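Local structure of CaaX farnesyltransferase alpha subunit Ram2 (Aspergillus fumigatus, 4L9P) at residues Pro23-Ile28 with Arg61-Ala66; Ile92-Ile97 with Trp126-Val131; Gln184-Leu189 with Trp200-Met205; Asp239-Glu244 with Gln270-Pro275; Gly322-Ala327 with Arg351-Ser356. The protein forms, together with the beta subunit Ram1, a protein farnesyltransferase that probably attaches isoprenoid groups to proteins ending in a CAAX sequence. The protein carries 1 engineered substitution. All coordinates share one frame; numbering follows the deposited sequence. Where two conformers were deposited one is given.

The five contacts follow one another along a subunit of alpha helices, from contact 1 near the N-terminal end to contact 5 near the C-terminal end, their centres about 73 Å apart. Neighbours are coupled in pairs. Contact 1 meets contact 2 where V63 CB packs against Y93 OH at 3.4 Å, and contact 3 meets contact 4 through a salt bridge from R203 NE to E244 OE1 at 2.8 Å. Between contacts 2 and 3 the nearest atoms are about 12 Å apart, and between contacts 4 and 5 about 13 Å. Contacts 1, 2 and 3 touch the beta subunit Ram1; contact 4 does not. None of the five is described as part of the farnesyl-analogue site.

Contact 1: residues Pro23-Ile28 with Arg61-Ala66; sequences PEWASI and RAVMAA. With EDO (1,2-ethanediol), chain G.
I28 shows how a single branched side chain can fasten a loop to a helix, here against A62 and V63. Its CB points toward the helix, and with CG1 anti to the backbone N (chi1 -161°) the chain extends to it, where CG1 comes to 4.1 Å from A62 CB. The tip CD1 lies 3.9 Å from A62 CB, 3.8 Å from A62 O and 3.8 Å from V63 CG1, so it rests on both side chains and the backbone carbonyl between them. Within the loop, a type I turn runs from W25 to I28 and lays the N-terminal region against helix 51-65, at one end of the alpha-helical subunit. V63 CG1 has a second neighbour: it meets the edge of the W25 indole in the ring plane, 3.7 Å from W25 CZ3. W25 packs edge-to-face with Y19. Beyond the apolar patch, R61 NH1 is hydrogen-bonded at 2.8 Å to O1 of a 1,2-ethanediol, probably from the crystallisation liquor; D148 of the beta subunit Ram1 binds it too.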
# COMPACT_ATOMS: atom_id res chain seq x y z
N PRO A 23 20.71 -39.23 -13.71
CA PRO A 23 22.16 -39.13 -13.51
C PRO A 23 22.78 -37.72 -13.70
O PRO A 23 23.90 -37.46 -13.22
CB PRO A 23 22.74 -40.10 -14.56
CG PRO A 23 21.68 -40.29 -15.51
CD PRO A 23 20.33 -40.04 -14.87
N GLU A 24 22.03 -36.80 -14.35
CA GLU A 24 22.45 -35.42 -14.49
C GLU A 24 22.62 -34.75 -13.12
O GLU A 24 23.39 -33.82 -12.99
CB GLU A 24 21.31 -34.66 -15.17
CG GLU A 24 21.43 -34.58 -16.63
CD GLU A 24 22.34 -33.45 -17.03
OE1 GLU A 24 22.12 -32.32 -16.55
OE2 GLU A 24 23.25 -33.71 -17.83
N TRP A 25 21.92 -35.27 -12.15
CA TRP A 25 21.84 -34.70 -10.80
C TRP A 25 22.57 -35.57 -9.80
O TRP A 25 22.54 -35.31 -8.60
CB TRP A 25 20.36 -34.53 -10.42
CG TRP A 25 19.76 -33.33 -11.09
CD1 TRP A 25 19.02 -33.30 -12.25
CD2 TRP A 25 19.96 -31.99 -10.69
NE1 TRP A 25 18.71 -31.99 -12.57
CE2 TRP A 25 19.28 -31.17 -11.62
CE3 TRP A 25 20.66 -31.41 -9.63
CZ2 TRP A 25 19.27 -29.78 -11.52
CZ3 TRP A 25 20.60 -30.01 -9.50
CH2 TRP A 25 19.92 -29.23 -10.46
N ALA A 26 23.21 -36.63 -10.29
CA ALA A 26 23.87 -37.52 -9.35
C ALA A 26 24.97 -36.89 -8.52
O ALA A 26 25.15 -37.30 -7.39
CB ALA A 26 24.44 -38.78 -10.11
N SER A 27 25.71 -35.91 -9.06
CA SER A 27 26.90 -35.33 -8.41
C SER A 27 26.59 -34.42 -7.23
O SER A 27 27.53 -33.90 -6.62
CB SER A 27 27.84 -34.62 -9.42
OG SER A 27 27.27 -33.37 -9.91
N ILE A 28 25.30 -34.23 -6.89
CA ILE A 28 24.94 -33.33 -5.79
C ILE A 28 23.85 -33.95 -4.91
O ILE A 28 22.97 -34.61 -5.42
CB ILE A 28 24.62 -31.92 -6.30
CG1 ILE A 28 24.71 -30.89 -5.16
CG2 ILE A 28 23.27 -31.88 -7.00
CD1 ILE A 28 24.56 -29.43 -5.65
N ARG A 61 17.96 -26.02 -2.65
CA ARG A 61 18.75 -25.67 -1.47
C ARG A 61 20.22 -26.08 -1.68
O ARG A 61 21.13 -25.33 -1.36
CB ARG A 61 18.22 -26.35 -0.19
CG ARG A 61 17.06 -25.58 0.42
CD ARG A 61 16.69 -26.13 1.82
NE ARG A 61 15.90 -27.32 1.61
CZ ARG A 61 14.59 -27.38 1.48
NH1 ARG A 61 13.78 -26.32 1.66
NH2 ARG A 61 14.08 -28.56 1.22
N ALA A 62 20.44 -27.27 -2.23
CA ALA A 62 21.80 -27.74 -2.43
C ALA A 62 22.56 -26.91 -3.46
O ALA A 62 23.73 -26.58 -3.25
CB ALA A 62 21.78 -29.24 -2.87
N VAL A 63 21.96 -26.63 -4.61
CA VAL A 63 22.67 -25.85 -5.61
C VAL A 63 22.97 -24.44 -5.11
O VAL A 63 24.05 -23.90 -5.38
CB VAL A 63 22.05 -25.87 -7.04
CG1 VAL A 63 22.20 -27.27 -7.63
CG2 VAL A 63 20.59 -25.44 -7.06
N MET A 64 22.00 -23.81 -4.42
CA MET A 64 22.26 -22.47 -3.97
C MET A 64 23.36 -22.45 -2.88
O MET A 64 24.19 -21.54 -2.85
CB MET A 64 20.96 -21.85 -3.45
CG MET A 64 19.96 -21.58 -4.58
SD MET A 64 18.50 -20.67 -4.06
CE MET A 64 17.94 -21.65 -2.70
N ALA A 65 23.35 -23.44 -2.00
CA ALA A 65 24.38 -23.53 -0.97
C ALA A 65 25.80 -23.67 -1.60
O ALA A 65 26.79 -23.17 -1.05
CB ALA A 65 24.09 -24.73 -0.04
N ALA A 66 25.88 -24.35 -2.74
CA ALA A 66 27.15 -24.52 -3.46
C ALA A 66 27.45 -23.33 -4.39
O ALA A 66 28.50 -23.29 -5.03
CB ALA A 66 27.08 -25.83 -4.25
C1 EDO G . 9.82 -26.74 0.61
O1 EDO G . 11.24 -26.86 0.61
C2 EDO G . 9.40 -25.37 1.07
O2 EDO G . 10.02 -24.32 0.29

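Contact 2: residues Ile92-Ile97 with Trp126-Val131; sequences IYRAKI and WHHRQV. With EDO (1,2-ethanediol), chain I.
A95 presents its methyl group to the imidazole of H128 edge-on rather than beneath a face. A95 CB lies near the ring plane, 3.8 Å from H128 CE1 and 4.0 Å from H128 ND1. The ring reaches across because H128 CG is anti to the backbone N (chi1 -173°), which swings it off its own helix toward helix 88-100. Nearly one turn later V131 approaches the same methyl, its CG1 standing 4.1 Å from A95 CB, so a small residue receives two larger ones.

R94 runs out beside the imidazole, extended as far as NE. R94 CD passes 4.3 Å from H128 NE2, and H128 NE2 sits at the edge of the guanidinium, near its plane. The two polar ends do not bond to each other; they share E108, whose OE1 makes a salt bridge with R94 NH2 and whose OE2 is hydrogen-bonded to H128 NE2. That carboxylate probably offsets the charge of R94. R94 also makes a cation-pi contact with W111 and a hydrogen bond from NH1 to T77 OG1, and the H128 ring meets that of W91.

The two helices run nearly parallel, 20° apart, with axes 10.7 Å from each other, an arrangement consistent with corresponding helices of successive prenyltransferase repeats. Helix 105-118, which carries E108 and W111, packs against both, and helix 146-156 covers W126 and R129.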
# COMPACT_ATOMS: atom_id res chain seq x y z
N ILE A 92 15.55 -14.77 -8.17
CA ILE A 92 16.82 -14.08 -8.00
C ILE A 92 18.00 -15.00 -8.33
O ILE A 92 18.96 -14.57 -9.01
CB ILE A 92 16.94 -13.56 -6.56
CG1 ILE A 92 15.85 -12.48 -6.37
CG2 ILE A 92 18.36 -13.01 -6.25
CD1 ILE A 92 15.53 -12.27 -5.02
N TYR A 93 17.93 -16.27 -7.91
CA TYR A 93 18.99 -17.21 -8.24
C TYR A 93 19.02 -17.46 -9.77
O TYR A 93 20.09 -17.51 -10.37
CB TYR A 93 18.72 -18.49 -7.45
CG TYR A 93 19.72 -19.58 -7.69
CD1 TYR A 93 21.04 -19.37 -7.55
CD2 TYR A 93 19.27 -20.86 -8.06
CE1 TYR A 93 21.99 -20.45 -7.79
CE2 TYR A 93 20.13 -21.91 -8.28
CZ TYR A 93 21.49 -21.71 -8.14
OH TYR A 93 22.32 -22.81 -8.39
N ARG A 94 17.86 -17.58 -10.42
CA ARG A 94 17.82 -17.72 -11.87
C ARG A 94 18.56 -16.59 -12.56
O ARG A 94 19.34 -16.83 -13.47
CB ARG A 94 16.35 -17.82 -12.36
CG ARG A 94 16.23 -17.94 -13.86
CD ARG A 94 14.76 -18.14 -14.30
NE ARG A 94 14.70 -18.34 -15.75
CZ ARG A 94 14.70 -19.54 -16.32
NH1 ARG A 94 14.80 -20.62 -15.56
NH2 ARG A 94 14.63 -19.62 -17.65
N ALA A 95 18.30 -15.33 -12.14
CA ALA A 95 18.97 -14.25 -12.82
C ALA A 95 20.49 -14.33 -12.63
O ALA A 95 21.24 -14.03 -13.57
CB ALA A 95 18.45 -12.88 -12.30
N LYS A 96 20.93 -14.70 -11.43
CA LYS A 96 22.39 -14.89 -11.23
C LYS A 96 22.95 -15.89 -12.23
O LYS A 96 24.00 -15.62 -12.85
CB LYS A 96 22.66 -15.41 -9.83
CG LYS A 96 22.46 -14.40 -8.74
CD LYS A 96 22.84 -15.10 -7.40
CE LYS A 96 22.77 -14.16 -6.22
NZ LYS A 96 23.27 -14.91 -5.02
N ILE A 97 22.27 -17.01 -12.42
CA ILE A 97 22.77 -18.05 -13.35
C ILE A 97 22.80 -17.52 -14.78
O ILE A 97 23.77 -17.69 -15.50
CB ILE A 97 21.88 -19.30 -13.32
CG1 ILE A 97 21.87 -19.93 -11.93
CG2 ILE A 97 22.39 -20.31 -14.39
CD1 ILE A 97 20.76 -20.96 -11.71
N TRP A 126 7.88 -9.30 -13.11
CA TRP A 126 8.10 -7.96 -13.64
C TRP A 126 9.37 -7.33 -13.11
O TRP A 126 10.02 -6.57 -13.83
CB TRP A 126 6.83 -7.08 -13.46
CG TRP A 126 5.78 -7.68 -14.36
CD1 TRP A 126 4.80 -8.61 -14.05
CD2 TRP A 126 5.70 -7.49 -15.77
NE1 TRP A 126 4.18 -9.05 -15.20
CE2 TRP A 126 4.71 -8.36 -16.27
CE3 TRP A 126 6.41 -6.68 -16.67
CZ2 TRP A 126 4.40 -8.42 -17.64
CZ3 TRP A 126 6.11 -6.74 -18.00
CH2 TRP A 126 5.09 -7.61 -18.49
N HIS A 127 9.76 -7.68 -11.88
CA HIS A 127 11.10 -7.33 -11.41
C HIS A 127 12.17 -8.05 -12.26
O HIS A 127 13.15 -7.43 -12.70
CB HIS A 127 11.31 -7.60 -9.92
CG HIS A 127 12.69 -7.23 -9.50
ND1 HIS A 127 13.13 -5.93 -9.53
CD2 HIS A 127 13.74 -7.99 -9.10
CE1 HIS A 127 14.40 -5.89 -9.16
NE2 HIS A 127 14.80 -7.12 -8.89
N HIS A 128 11.97 -9.34 -12.55
CA HIS A 128 12.96 -10.12 -13.32
C HIS A 128 13.09 -9.48 -14.69
O HIS A 128 14.20 -9.37 -15.23
CB HIS A 128 12.46 -11.55 -13.44
CG HIS A 128 13.45 -12.48 -14.05
ND1 HIS A 128 14.60 -12.87 -13.40
CD2 HIS A 128 13.39 -13.17 -15.22
CE1 HIS A 128 15.25 -13.75 -14.17
NE2 HIS A 128 14.54 -13.95 -15.29
N ARG A 129 11.99 -9.04 -15.29
CA ARG A 129 12.06 -8.40 -16.61
C ARG A 129 12.96 -7.16 -16.56
O ARG A 129 13.78 -6.93 -17.47
CB ARG A 129 10.66 -8.03 -17.11
CG ARG A 129 10.67 -7.73 -18.62
CD ARG A 129 9.26 -7.35 -19.09
NE ARG A 129 9.16 -7.48 -20.56
CZ ARG A 129 8.85 -8.61 -21.19
NH1 ARG A 129 8.51 -9.72 -20.51
NH2 ARG A 129 8.92 -8.63 -22.55
N GLN A 130 12.81 -6.36 -15.51
CA GLN A 130 13.62 -5.15 -15.37
C GLN A 130 15.12 -5.50 -15.15
O GLN A 130 16.02 -4.87 -15.74
CB GLN A 130 13.11 -4.38 -14.15
CG GLN A 130 13.91 -3.10 -13.85
CD GLN A 130 13.30 -2.30 -12.68
OE1 GLN A 130 12.05 -2.28 -12.47
NE2 GLN A 130 14.16 -1.68 -11.89
N VAL A 131 15.37 -6.55 -14.38
CA VAL A 131 16.77 -7.03 -14.16
C VAL A 131 17.40 -7.38 -15.52
O VAL A 131 18.53 -6.98 -15.78
CB VAL A 131 16.76 -8.24 -13.17
CG1 VAL A 131 18.15 -8.91 -13.11
CG2 VAL A 131 16.34 -7.72 -11.79
C1 EDO I . 18.53 -3.93 -11.90
O1 EDO I . 18.40 -3.86 -10.49
C2 EDO I . 17.24 -3.39 -12.49
O2 EDO I . 16.91 -2.12 -11.92

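Contact 3: residues Gln184-Leu189 with Trp200-Met205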
# COMPACT_ATOMS: atom_id res chain seq x y z
N GLN A 184 0.81 7.02 -28.00
CA GLN A 184 -0.24 6.34 -28.74
C GLN A 184 -0.85 5.22 -27.92
O GLN A 184 -2.10 5.02 -27.95
CB GLN A 184 0.35 5.76 -30.03
CG GLN A 184 -0.61 4.85 -30.81
CD GLN A 184 0.08 4.30 -32.05
OE1 GLN A 184 0.83 5.03 -32.75
NE2 GLN A 184 -0.08 2.99 -32.27
N ASP A 185 -0.03 4.47 -27.17
CA ASP A 185 -0.59 3.36 -26.37
C ASP A 185 -1.44 3.91 -25.21
O ASP A 185 -2.51 3.36 -24.94
CB ASP A 185 0.54 2.45 -25.87
CG ASP A 185 1.16 1.62 -26.98
OD1 ASP A 185 0.70 1.69 -28.17
OD2 ASP A 185 2.11 0.90 -26.67
N VAL A 186 -1.00 5.01 -24.59
CA VAL A 186 -1.85 5.64 -23.58
C VAL A 186 -3.18 6.08 -24.20
O VAL A 186 -4.24 5.82 -23.63
CB VAL A 186 -1.10 6.87 -23.00
CG1 VAL A 186 -2.07 7.92 -22.39
CG2 VAL A 186 -0.07 6.45 -22.00
N GLU A 187 -3.13 6.69 -25.40
CA GLU A 187 -4.37 7.15 -26.03
C GLU A 187 -5.27 6.00 -26.45
O GLU A 187 -6.50 6.12 -26.39
CB GLU A 187 -4.05 8.15 -27.19
CG GLU A 187 -3.53 9.46 -26.49
CD GLU A 187 -3.24 10.58 -27.38
OE1 GLU A 187 -3.20 10.35 -28.62
OE2 GLU A 187 -2.99 11.68 -26.83
N ALA A 188 -4.70 4.87 -26.88
CA ALA A 188 -5.55 3.73 -27.20
C ALA A 188 -6.24 3.22 -25.95
O ALA A 188 -7.41 2.82 -25.99
CB ALA A 188 -4.71 2.62 -27.83
N LEU A 189 -5.51 3.17 -24.81
CA LEU A 189 -6.11 2.68 -23.55
C LEU A 189 -7.17 3.69 -23.11
O LEU A 189 -8.22 3.23 -22.57
CB LEU A 189 -5.01 2.50 -22.52
CG LEU A 189 -4.17 1.23 -22.87
CD1 LEU A 189 -2.79 1.33 -22.21
CD2 LEU A 189 -4.91 -0.04 -22.44
N TRP A 200 -3.71 7.62 -17.38
CA TRP A 200 -3.51 9.04 -17.09
C TRP A 200 -2.21 9.27 -16.32
O TRP A 200 -1.50 10.23 -16.61
CB TRP A 200 -4.69 9.60 -16.27
CG TRP A 200 -5.91 9.81 -17.10
CD1 TRP A 200 -7.02 8.98 -17.18
CD2 TRP A 200 -6.17 10.93 -17.98
NE1 TRP A 200 -7.95 9.53 -18.05
CE2 TRP A 200 -7.45 10.72 -18.56
CE3 TRP A 200 -5.43 12.07 -18.34
CZ2 TRP A 200 -8.01 11.62 -19.49
CZ3 TRP A 200 -6.01 12.98 -19.26
CH2 TRP A 200 -7.29 12.75 -19.79
N ASN A 201 -1.90 8.39 -15.36
CA ASN A 201 -0.68 8.55 -14.59
C ASN A 201 0.56 8.44 -15.48
O ASN A 201 1.53 9.19 -15.31
CB ASN A 201 -0.69 7.54 -13.41
CG ASN A 201 0.58 7.65 -12.59
OD1 ASN A 201 0.72 8.60 -11.81
ND2 ASN A 201 1.57 6.78 -12.86
N HIS A 202 0.53 7.46 -16.40
CA HIS A 202 1.68 7.30 -17.32
C HIS A 202 1.73 8.51 -18.23
O HIS A 202 2.84 8.99 -18.56
CB HIS A 202 1.48 6.02 -18.11
CG HIS A 202 2.73 5.60 -18.86
ND1 HIS A 202 3.81 5.05 -18.19
CD2 HIS A 202 3.05 5.60 -20.18
CE1 HIS A 202 4.74 4.75 -19.07
NE2 HIS A 202 4.31 5.10 -20.28
N ARG A 203 0.59 9.07 -18.63
CA ARG A 203 0.59 10.28 -19.50
C ARG A 203 1.31 11.43 -18.77
O ARG A 203 2.09 12.16 -19.40
CB ARG A 203 -0.85 10.73 -19.82
CG ARG A 203 -0.84 11.82 -20.93
CD ARG A 203 -2.31 12.32 -21.21
NE ARG A 203 -2.20 13.26 -22.30
CZ ARG A 203 -2.37 12.97 -23.59
NH1 ARG A 203 -2.81 11.76 -23.98
NH2 ARG A 203 -2.09 13.92 -24.49
N TYR A 204 1.03 11.58 -17.48
CA TYR A 204 1.70 12.65 -16.74
C TYR A 204 3.24 12.43 -16.76
O TYR A 204 4.02 13.37 -16.98
CB TYR A 204 1.20 12.71 -15.28
CG TYR A 204 1.87 13.87 -14.56
CD1 TYR A 204 3.12 13.72 -13.92
CD2 TYR A 204 1.23 15.12 -14.48
CE1 TYR A 204 3.74 14.80 -13.27
CE2 TYR A 204 1.82 16.20 -13.82
CZ TYR A 204 3.10 16.04 -13.25
OH TYR A 204 3.72 17.11 -12.62
N MET A 205 3.69 11.21 -16.56
CA MET A 205 5.12 10.97 -16.64
C MET A 205 5.69 11.35 -18.01
O MET A 205 6.74 12.02 -18.12
CB MET A 205 5.38 9.51 -16.41
CG MET A 205 6.87 9.20 -16.34
SD MET A 205 7.35 8.09 -17.63
CE MET A 205 5.95 7.46 -18.34
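V186 and E187 on one helix meet H202 and R203 on the next, dividing the contact into an apolar half and a charged half. The apolar half is made by the two branches of V186: CG2 lies in the plane of the imidazole at its edge, 3.7 Å from H202 CD2, while CG1 packs 4.0 Å from R203 CB.

The charged half is a salt bridge. R203, extended from CG to NE, sends NH1 to E187 OE2 at 2.9 Å in a nearly straight bond (164°) that uses the anti lone pair of the oxygen. R203 NH2 adds a weak bond to the same atom. Carboxylate and guanidinium are almost coplanar, 8° apart.

The helices run antiparallel at 155° and form a hairpin within one prenyltransferase repeat. Two further charges are engaged nearby, as E244 takes R203 NE and E182 binds H202 NE2; Y247 makes a cation-pi contact with the guanidinium. The buried arginine is thus held between two acids, which probably compensate its charge.

Contact 4: residues Asp239-Glu244 with Gln270-Pro275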
# COMPACT_ATOMS: atom_id res chain seq x y z
N ASP A 239 2.96 25.97 -24.90
CA ASP A 239 2.08 25.41 -25.93
C ASP A 239 1.73 23.97 -25.63
O ASP A 239 0.61 23.52 -25.89
CB ASP A 239 2.70 25.46 -27.32
CG ASP A 239 2.91 26.86 -27.81
OD1 ASP A 239 2.08 27.76 -27.57
OD2 ASP A 239 3.95 27.04 -28.46
N LEU A 240 2.70 23.24 -25.07
CA LEU A 240 2.45 21.88 -24.57
C LEU A 240 1.42 21.91 -23.43
O LEU A 240 0.47 21.12 -23.39
CB LEU A 240 3.73 21.28 -24.02
CG LEU A 240 3.55 19.87 -23.42
CD1 LEU A 240 2.97 18.94 -24.51
CD2 LEU A 240 4.92 19.33 -22.96
N VAL A 241 1.60 22.84 -22.49
CA VAL A 241 0.62 22.95 -21.43
C VAL A 241 -0.77 23.22 -22.02
O VAL A 241 -1.76 22.52 -21.64
CB VAL A 241 1.04 24.02 -20.40
CG1 VAL A 241 -0.10 24.31 -19.43
CG2 VAL A 241 2.31 23.54 -19.63
N ASP A 242 -0.88 24.20 -22.94
CA ASP A 242 -2.20 24.45 -23.52
C ASP A 242 -2.80 23.21 -24.21
O ASP A 242 -3.99 22.92 -24.07
CB ASP A 242 -2.12 25.54 -24.62
CG ASP A 242 -1.78 26.91 -24.08
OD1 ASP A 242 -1.87 27.12 -22.85
OD2 ASP A 242 -1.44 27.79 -24.95
N SER A 243 -1.97 22.47 -24.97
CA SER A 243 -2.41 21.28 -25.66
C SER A 243 -2.91 20.21 -24.67
O SER A 243 -3.94 19.56 -24.87
CB SER A 243 -1.21 20.72 -26.47
OG SER A 243 -1.53 19.48 -27.08
N GLU A 244 -2.19 20.03 -23.58
CA GLU A 244 -2.59 19.00 -22.60
C GLU A 244 -3.85 19.38 -21.85
O GLU A 244 -4.66 18.53 -21.51
CB GLU A 244 -1.43 18.79 -21.62
CG GLU A 244 -0.29 18.02 -22.29
CD GLU A 244 -0.71 16.61 -22.70
OE1 GLU A 244 -1.28 15.90 -21.84
OE2 GLU A 244 -0.44 16.21 -23.87
N GLN A 270 -0.54 22.85 -11.82
CA GLN A 270 0.54 22.97 -10.81
C GLN A 270 1.92 22.95 -11.46
O GLN A 270 2.80 23.75 -11.11
CB GLN A 270 0.43 21.82 -9.80
CG GLN A 270 1.63 21.69 -8.82
CD GLN A 270 1.64 22.76 -7.72
OE1 GLN A 270 0.82 23.70 -7.70
NE2 GLN A 270 2.60 22.63 -6.80
N ALA A 271 2.13 22.01 -12.38
CA ALA A 271 3.44 21.94 -13.05
C ALA A 271 3.76 23.25 -13.76
O ALA A 271 4.94 23.75 -13.72
CB ALA A 271 3.44 20.77 -14.06
N ALA A 272 2.75 23.81 -14.42
CA ALA A 272 2.95 25.02 -15.23
C ALA A 272 2.97 26.33 -14.41
O ALA A 272 3.28 27.41 -14.95
CB ALA A 272 1.85 25.09 -16.29
N GLY A 273 2.59 26.27 -13.11
CA GLY A 273 2.54 27.52 -12.35
C GLY A 273 1.34 28.37 -12.72
O GLY A 273 1.36 29.61 -12.58
N ARG A 274 0.29 27.70 -13.18
CA ARG A 274 -0.92 28.38 -13.57
C ARG A 274 -2.04 28.15 -12.56
O ARG A 274 -2.12 27.09 -11.92
CB ARG A 274 -1.37 27.90 -14.93
CG ARG A 274 -0.46 28.27 -16.06
CD ARG A 274 -1.14 27.82 -17.35
NE ARG A 274 -0.28 27.89 -18.51
CZ ARG A 274 -0.69 27.64 -19.75
NH1 ARG A 274 -1.96 27.36 -20.01
NH2 ARG A 274 0.18 27.68 -20.73
N PRO A 275 -2.94 29.13 -12.44
CA PRO A 275 -3.98 29.01 -11.42
C PRO A 275 -5.18 28.16 -11.85
O PRO A 275 -5.47 28.09 -13.02
CB PRO A 275 -4.43 30.46 -11.22
CG PRO A 275 -4.24 31.07 -12.59
CD PRO A 275 -2.97 30.44 -13.14
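A single carboxylate oxygen of D242 takes both terminal nitrogens of R274. R274 NH1 lies 2.9 Å from D242 OD1, approaching nearly along the C-O bond, with an N-H...O angle of 150°. R274 NH2 reaches D242 OD1 at 3.0 Å from above the carboxylate plane. The oxygen lies in the plane of the guanidinium, yet the two flat groups are turned 63° against each other, so this is an end-on grip on one atom rather than a matched pair of parallel bonds. E238 also makes a salt bridge with NH2, and E278 with NH1, so three acids surround R274 and probably balance its charge.

R274 owes its place to the end of helix 259-272, which closes in a Schellman motif: G273, with positive phi, turns the chain, its N bonding to Q270 O at 3.2 Å, and R274 follows with its side chain extended from CG to NE back toward helix 238-254. There V241 CG1 stands over the centre of one guanidinium face, 3.4 Å from R274 CZ. The other branch, V241 CG2, packs 3.7 Å from A272 CB. F208 of helix 197-208 adds a further neighbour for V241.

Contact 5: residues Gly322-Ala327 with Arg351-Ser356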
# COMPACT_ATOMS: atom_id res chain seq x y z
N GLY A 322 -17.17 38.26 -1.38
CA GLY A 322 -18.14 37.18 -1.30
C GLY A 322 -17.65 35.89 -1.96
O GLY A 322 -18.40 34.93 -2.11
N SER A 323 -16.38 35.86 -2.35
CA SER A 323 -15.82 34.65 -2.95
C SER A 323 -15.74 33.54 -1.90
O SER A 323 -16.00 32.38 -2.21
CB SER A 323 -14.45 34.95 -3.61
OG SER A 323 -13.49 35.47 -2.70
N ALA A 324 -15.40 33.90 -0.66
CA ALA A 324 -15.38 32.93 0.43
C ALA A 324 -16.76 32.27 0.63
O ALA A 324 -16.86 31.03 0.76
CB ALA A 324 -14.88 33.57 1.75
N ALA A 325 -17.82 33.07 0.60
CA ALA A 325 -19.16 32.53 0.77
C ALA A 325 -19.51 31.56 -0.38
O ALA A 325 -20.20 30.56 -0.16
CB ALA A 325 -20.21 33.68 0.87
N GLU A 326 -19.14 31.94 -1.58
CA GLU A 326 -19.42 31.09 -2.74
C GLU A 326 -18.67 29.75 -2.63
O GLU A 326 -19.23 28.72 -3.00
CB GLU A 326 -19.07 31.78 -4.05
CG GLU A 326 -19.45 31.01 -5.31
CD GLU A 326 -20.95 30.92 -5.60
OE1 GLU A 326 -21.34 30.11 -6.48
OE2 GLU A 326 -21.75 31.60 -4.95
N ALA A 327 -17.42 29.77 -2.13
CA ALA A 327 -16.66 28.54 -1.91
C ALA A 327 -17.42 27.68 -0.92
O ALA A 327 -17.55 26.46 -1.14
CB ALA A 327 -15.23 28.82 -1.42
N ARG A 351 -14.12 25.12 7.27
CA ARG A 351 -13.52 25.73 8.46
C ARG A 351 -12.27 26.52 8.08
O ARG A 351 -12.03 27.60 8.61
CB ARG A 351 -13.17 24.67 9.52
CG ARG A 351 -14.39 23.97 10.10
CD ARG A 351 -14.14 23.28 11.47
NE ARG A 351 -13.10 22.27 11.43
CZ ARG A 351 -13.28 21.00 11.06
NH1 ARG A 351 -14.48 20.62 10.69
NH2 ARG A 351 -12.26 20.12 11.05
N GLN A 352 -11.48 25.98 7.15
CA GLN A 352 -10.24 26.66 6.73
C GLN A 352 -10.58 27.96 6.01
O GLN A 352 -9.96 28.99 6.27
CB GLN A 352 -9.45 25.83 5.74
CG GLN A 352 -8.75 24.59 6.32
CD GLN A 352 -7.82 23.95 5.29
OE1 GLN A 352 -8.24 23.60 4.19
NE2 GLN A 352 -6.54 23.79 5.66
N ILE A 353 -11.58 27.92 5.14
CA ILE A 353 -11.98 29.10 4.37
C ILE A 353 -12.59 30.17 5.29
O ILE A 353 -12.33 31.39 5.17
CB ILE A 353 -12.99 28.72 3.28
CG1 ILE A 353 -12.30 27.81 2.26
CG2 ILE A 353 -13.59 30.04 2.67
CD1 ILE A 353 -13.24 27.12 1.28
N THR A 354 -13.39 29.72 6.24
CA THR A 354 -14.01 30.61 7.21
C THR A 354 -12.93 31.28 8.11
O THR A 354 -13.00 32.48 8.38
CB THR A 354 -15.00 29.83 8.10
OG1 THR A 354 -16.03 29.26 7.28
CG2 THR A 354 -15.63 30.76 9.15
N ALA A 355 -11.91 30.51 8.53
CA ALA A 355 -10.82 31.08 9.31
C ALA A 355 -10.05 32.07 8.47
O ALA A 355 -9.65 33.14 8.95
CB ALA A 355 -9.90 29.99 9.83
N SER A 356 -9.77 31.70 7.22
CA SER A 356 -9.00 32.57 6.35
C SER A 356 -9.72 33.90 6.12
O SER A 356 -9.10 34.98 6.14
CB SER A 356 -8.68 31.87 5.02
OG SER A 356 -8.15 32.83 4.11
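I353, the one large side chain that bridges this contact, springs from a helical turn fastened by a 2.9 Å bond from S356 N to Q352 O; the partner turn is closed by A327 N, which binds S323 O at 3.0 Å. These backbone bonds lie within each helix, and the meeting between the helices is wholly apolar.

I353 spreads its two branches over two alanines that are three residues apart and so share one face of their helix. CG2, anti to the backbone N, touches A324 CB at 3.9 Å and lies as far from A324 O. CG1, with chi1 -65°, sets off on the other course and continues extended, so that CD1 reaches A327 CB at 3.8 Å. The forked side chain thus spans nearly one turn of its neighbour.

Helices 323-338 and 343-362 follow each other in the chain and run in roughly opposite senses here, a helical hairpin near the C-terminal end of the subunit. The first of them starts just after G322 at the N-cap position, where the backbone has a positive phi of 79°. Small methyl groups on its inner side probably help the backbones to approach to 6.5 Å between A324 CA and I353 CA. From helix 304-317, A315 packs on both A327 and I353, and Y314 on A327.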